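Local coordinates for coiled-coil quantitatively-enriched protein 1 (Schizosaccharomyces pombe, PDB 7CUJ), which links telomeres to the meiotic centrosome during bouquet formation and is required for telomere length regulation and chromosome segregation, at residues I217-A220 / I221-Q225; Y189-E192 / A193-V197. All coordinates share one frame; numbering follows the deposited sequence.

Contact 1 of 2, residues I217-A220 / I221-Q225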
loop_
_atom_site.group_PDB
_atom_site.type_symbol
_atom_site.label_atom_id
_atom_site.label_comp_id
_atom_site.label_asym_id
_atom_site.label_seq_id
_atom_site.Cartn_x
_atom_site.Cartn_y
_atom_site.Cartn_z
ATOM N N ILE A 217 -15.017 2.385 14.366
ATOM C CA ILE A 217 -14.690 0.999 14.670
ATOM C C ILE A 217 -15.486 0.527 15.885
ATOM O O ILE A 217 -15.734 -0.668 16.030
ATOM C CB ILE A 217 -13.174 0.788 14.867
ATOM C CG1 ILE A 217 -12.836 -0.705 14.938
ATOM C CG2 ILE A 217 -12.666 1.542 16.090
ATOM C CD1 ILE A 217 -11.386 -1.031 14.705
ATOM N N GLU A 218 -15.859 1.475 16.753
ATOM C CA GLU A 218 -16.619 1.186 17.958
ATOM C C GLU A 218 -17.989 0.644 17.558
ATOM O O GLU A 218 -18.451 -0.350 18.111
ATOM C CB GLU A 218 -16.778 2.447 18.810
ATOM C CG GLU A 218 -15.472 3.087 19.243
ATOM C CD GLU A 218 -15.639 4.150 20.320
ATOM O OE1 GLU A 218 -16.433 5.096 20.111
ATOM O OE2 GLU A 218 -14.983 4.026 21.370
ATOM N N HIS A 219 -18.617 1.310 16.582
ATOM C CA HIS A 219 -19.888 0.892 16.014
ATOM C C HIS A 219 -19.766 -0.507 15.413
ATOM O O HIS A 219 -20.646 -1.343 15.614
ATOM C CB HIS A 219 -20.357 1.921 14.977
ATOM C CG HIS A 219 -21.798 1.810 14.611
ATOM N ND1 HIS A 219 -22.447 2.793 13.889
ATOM C CD2 HIS A 219 -22.717 0.854 14.864
ATOM C CE1 HIS A 219 -23.704 2.443 13.704
ATOM N NE2 HIS A 219 -23.894 1.258 14.296
ATOM N N ALA A 220 -18.664 -0.749 14.689
ATOM C CA ALA A 220 -18.431 -2.013 14.007
ATOM C C ALA A 220 -18.233 -3.144 15.016
ATOM O O ALA A 220 -18.804 -4.222 14.856
ATOM C CB ALA A 220 -17.255 -1.890 13.064
ATOM N N ILE A 221 -17.427 -2.889 16.051
ATOM C CA ILE A 221 -17.204 -3.859 17.112
ATOM C C ILE A 221 -18.543 -4.214 17.768
ATOM O O ILE A 221 -18.796 -5.380 18.067
ATOM C CB ILE A 221 -16.155 -3.348 18.121
ATOM C CG1 ILE A 221 -14.747 -3.375 17.515
ATOM C CG2 ILE A 221 -16.218 -4.132 19.426
ATOM C CD1 ILE A 221 -13.745 -2.482 18.211
ATOM N N LYS A 222 -19.400 -3.201 17.962
ATOM C CA LYS A 222 -20.713 -3.385 18.563
ATOM C C LYS A 222 -21.539 -4.386 17.751
ATOM O O LYS A 222 -22.146 -5.285 18.328
ATOM C CB LYS A 222 -21.395 -2.030 18.800
ATOM C CG LYS A 222 -22.888 -1.948 18.496
ATOM C CD LYS A 222 -23.781 -2.642 19.501
ATOM C CE LYS A 222 -25.120 -3.035 18.911
ATOM N NZ LYS A 222 -25.949 -3.794 19.880
ATOM N N CYS A 223 -21.529 -4.240 16.418
ATOM C CA CYS A 223 -22.412 -4.995 15.539
ATOM C C CYS A 223 -21.921 -6.428 15.334
ATOM O O CYS A 223 -22.684 -7.272 14.870
ATOM C CB CYS A 223 -22.568 -4.309 14.186
ATOM S SG CYS A 223 -23.506 -2.761 14.264
ATOM N N PHE A 224 -20.652 -6.697 15.669
ATOM C CA PHE A 224 -20.083 -8.025 15.482
ATOM C C PHE A 224 -19.598 -8.598 16.812
ATOM O O PHE A 224 -18.905 -9.613 16.832
ATOM C CB PHE A 224 -19.005 -8.016 14.392
ATOM C CG PHE A 224 -19.522 -7.686 13.014
ATOM C CD1 PHE A 224 -19.567 -6.371 12.573
ATOM C CD2 PHE A 224 -19.983 -8.681 12.164
ATOM C CE1 PHE A 224 -20.055 -6.057 11.314
ATOM C CE2 PHE A 224 -20.469 -8.367 10.901
ATOM C CZ PHE A 224 -20.507 -7.055 10.480
ATOM N N GLN A 225 -19.988 -7.948 17.916
ATOM C CA GLN A 225 -19.739 -8.449 19.259
ATOM C C GLN A 225 -20.255 -9.880 19.379
ATOM O O GLN A 225 -19.593 -10.735 19.963
ATOM C CB GLN A 225 -20.475 -7.592 20.290
ATOM C CG GLN A 225 -19.646 -6.456 20.870
ATOM C CD GLN A 225 -20.379 -5.754 21.986
ATOM O OE1 GLN A 225 -21.568 -5.457 21.887
ATOM N NE2 GLN A 225 -19.664 -5.483 23.066
#
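I221 lies back against I217, one turn earlier in the short helix 217-223, and its side chain shows how a beta-branched residue can pack its longer branch against the carbonyl oxygen that its own backbone N binds. With CG1 anti to the carbonyl carbon (chi1 -72°), that branch runs back along the preceding turn. CB starts close to the I217 carbonyl oxygen, and CG1 passes 3.2 Å from that O of I217. CD1, at the tip, is still 3.5 Å from I217 O and comes to rest 3.8 Å from CG1 of I217, the two side chains crossing at a slant. H61 of helix 47-65 and I236 of helix 232-243 also touch this side chain, and an alanine here would probably leave CG1 of I217 without its apolar neighbour and open a gap where these helices meet. The backbone of the same pair is joined by I221 N donating to I217 O at 2.8 Å, with an N-H...O angle of 164°.

On another face, SG of C223 stands 3.7 Å from CD2 of H219, an oblique sulfur-aromatic approach. The imidazole is fixed by bonds at both nitrogens: ND1 to the backbone N of G215, NE2 to the carbonyl of M308. At the C-terminal end the regular pattern frays. C223 N, whose regular bond goes to H219 O, also makes a weak one to A220 O at 3.1 Å, and F224 N reaches A220 O weakly too, at 3.2 Å, while CD1 of F224 presents the ring edge to the same A220 O at 3.2 Å. The chemistry is therefore divided: apolar branches join the helix to its neighbours, and A220 O takes two weak N-H contacts where the chain leaves the helix at F224.

Contact 2 of 2, residues Y189-E192 / A193-V197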
loop_
_atom_site.group_PDB
_atom_site.type_symbol
_atom_site.label_atom_id
_atom_site.label_comp_id
_atom_site.label_asym_id
_atom_site.label_seq_id
_atom_site.Cartn_x
_atom_site.Cartn_y
_atom_site.Cartn_z
ATOM N N TYR A 189 -16.065 5.414 28.182
ATOM C CA TYR A 189 -15.746 6.484 27.251
ATOM C C TYR A 189 -15.528 5.902 25.855
ATOM O O TYR A 189 -15.877 6.532 24.860
ATOM C CB TYR A 189 -14.546 7.304 27.736
ATOM C CG TYR A 189 -14.153 8.430 26.810
ATOM C CD1 TYR A 189 -14.701 9.696 26.956
ATOM C CD2 TYR A 189 -13.247 8.229 25.778
ATOM C CE1 TYR A 189 -14.352 10.735 26.105
ATOM C CE2 TYR A 189 -12.886 9.257 24.921
ATOM C CZ TYR A 189 -13.443 10.513 25.085
ATOM O OH TYR A 189 -13.094 11.531 24.247
ATOM N N ASP A 190 -14.960 4.692 25.801
ATOM C CA ASP A 190 -14.566 4.071 24.546
ATOM C C ASP A 190 -14.708 2.553 24.645
ATOM O O ASP A 190 -14.679 1.989 25.739
ATOM C CB ASP A 190 -13.151 4.492 24.135
ATOM C CG ASP A 190 -12.091 4.123 25.158
ATOM O OD1 ASP A 190 -11.730 2.926 25.231
ATOM O OD2 ASP A 190 -11.647 5.031 25.888
ATOM N N ILE A 191 -14.842 1.915 23.476
ATOM C CA ILE A 191 -15.107 0.490 23.360
ATOM C C ILE A 191 -13.861 -0.306 23.741
ATOM O O ILE A 191 -13.983 -1.390 24.304
ATOM C CB ILE A 191 -15.639 0.144 21.952
ATOM C CG1 ILE A 191 -17.128 0.476 21.815
ATOM C CG2 ILE A 191 -15.347 -1.301 21.568
ATOM C CD1 ILE A 191 -18.035 -0.287 22.763
ATOM N N GLU A 192 -12.672 0.237 23.439
ATOM C CA GLU A 192 -11.424 -0.399 23.835
ATOM C C GLU A 192 -11.447 -0.671 25.339
ATOM O O GLU A 192 -11.096 -1.766 25.777
ATOM C CB GLU A 192 -10.215 0.444 23.420
ATOM C CG GLU A 192 -8.885 -0.267 23.623
ATOM C CD GLU A 192 -7.633 0.522 23.264
ATOM O OE1 GLU A 192 -7.636 1.201 22.214
ATOM O OE2 GLU A 192 -6.652 0.456 24.036
ATOM N N ALA A 193 -11.882 0.329 26.118
ATOM C CA ALA A 193 -11.990 0.209 27.564
ATOM C C ALA A 193 -13.020 -0.857 27.929
ATOM O O ALA A 193 -12.818 -1.606 28.880
ATOM C CB ALA A 193 -12.333 1.542 28.184
ATOM N N TYR A 194 -14.115 -0.922 27.159
ATOM C CA TYR A 194 -15.132 -1.938 27.381
ATOM C C TYR A 194 -14.541 -3.325 27.138
ATOM O O TYR A 194 -14.648 -4.194 27.999
ATOM C CB TYR A 194 -16.387 -1.679 26.545
ATOM C CG TYR A 194 -17.502 -2.654 26.826
ATOM C CD1 TYR A 194 -18.363 -2.465 27.897
ATOM C CD2 TYR A 194 -17.684 -3.780 26.038
ATOM C CE1 TYR A 194 -19.382 -3.365 28.170
ATOM C CE2 TYR A 194 -18.697 -4.690 26.296
ATOM C CZ TYR A 194 -19.547 -4.482 27.367
ATOM O OH TYR A 194 -20.549 -5.371 27.631
ATOM N N MET A 195 -13.912 -3.512 25.970
ATOM C CA MET A 195 -13.280 -4.772 25.605
ATOM C C MET A 195 -12.373 -5.238 26.741
ATOM O O MET A 195 -12.454 -6.386 27.172
ATOM C CB MET A 195 -12.427 -4.625 24.339
ATOM C CG MET A 195 -13.200 -4.263 23.081
ATOM S SD MET A 195 -14.273 -5.590 22.484
ATOM C CE MET A 195 -15.822 -5.140 23.264
ATOM N N SER A 196 -11.526 -4.314 27.213
ATOM C CA SER A 196 -10.491 -4.571 28.201
ATOM C C SER A 196 -11.101 -4.933 29.555
ATOM O O SER A 196 -10.703 -5.922 30.167
ATOM C CB SER A 196 -9.569 -3.380 28.306
ATOM O OG SER A 196 -8.511 -3.630 29.217
ATOM N N VAL A 197 -12.071 -4.130 30.008
ATOM C CA VAL A 197 -12.613 -4.236 31.356
ATOM C C VAL A 197 -13.513 -5.467 31.476
ATOM O O VAL A 197 -13.511 -6.130 32.511
ATOM C CB VAL A 197 -13.332 -2.940 31.780
ATOM C CG1 VAL A 197 -14.155 -3.121 33.046
ATOM C CG2 VAL A 197 -12.353 -1.788 31.946
#
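D190 reaches forward to the backbone of A193 as the N-cap of helix 191-200, which is the helical part of a beta-alpha-beta crossover between the parallel strands 184-188 and 208-213. The aspartate's CG sits between its own backbone N and carbonyl carbon (chi1 60°), and this fold-back brings OD1 to within 2.7 Å of A193 N, which lies nearly on the line of the C-O bond. The same oxygen also accepts from S127 OG, so two donors hold the carboxylate in place; its charge would probably also interact well with the helix dipole.

I191, next after the cap, and M195, one turn later, both touch I221 of helix 217-223. The two chains lie at an angle, CG2 of I191 meeting CG of M195 at 4.0 Å. The methionine sets off with CG anti to the carbonyl carbon (chi1 -64°), which carries CG back over the preceding turn. CD1 of I191 makes only a looser approach, 4.4 Å, to CB of Y194. The tyrosine ring itself swings outward to a cation-pi contact with R210 of strand 208-213. E192 extends away from the turn, and its OE1 forms a salt bridge with K65 and accepts from Q58 NE2.

The first regular helical bonds follow the cap. Y194 N donates to D190 O at 3.3 Å. M195 N is bound more tightly, 2.7 Å from I191 O with an N-H...O angle of 173°.

In the fold
Contact 2 comes first along the chain, then strand 208-213, then contact 1. Their centres are about 12 Å apart. Contact 2 follows strand 184-188, an inner strand of the six-stranded parallel sheet; contact 1 follows the neighbouring strand 208-213. The two helices meet directly: E218 OE2 lies 3.0 Å from I191 N, a probable hydrogen bond at the start of helix 191-200, while CG2 of I221 packs 3.7 Å from CG2 of I191. K103 pairs with E218, makes a cation-pi contact with the Y189 ring and donates to Y189 O. Consecutive strand-helix units of this alpha/beta domain, one piece of a longer adaptor protein, are thus joined by both polar and apolar contacts.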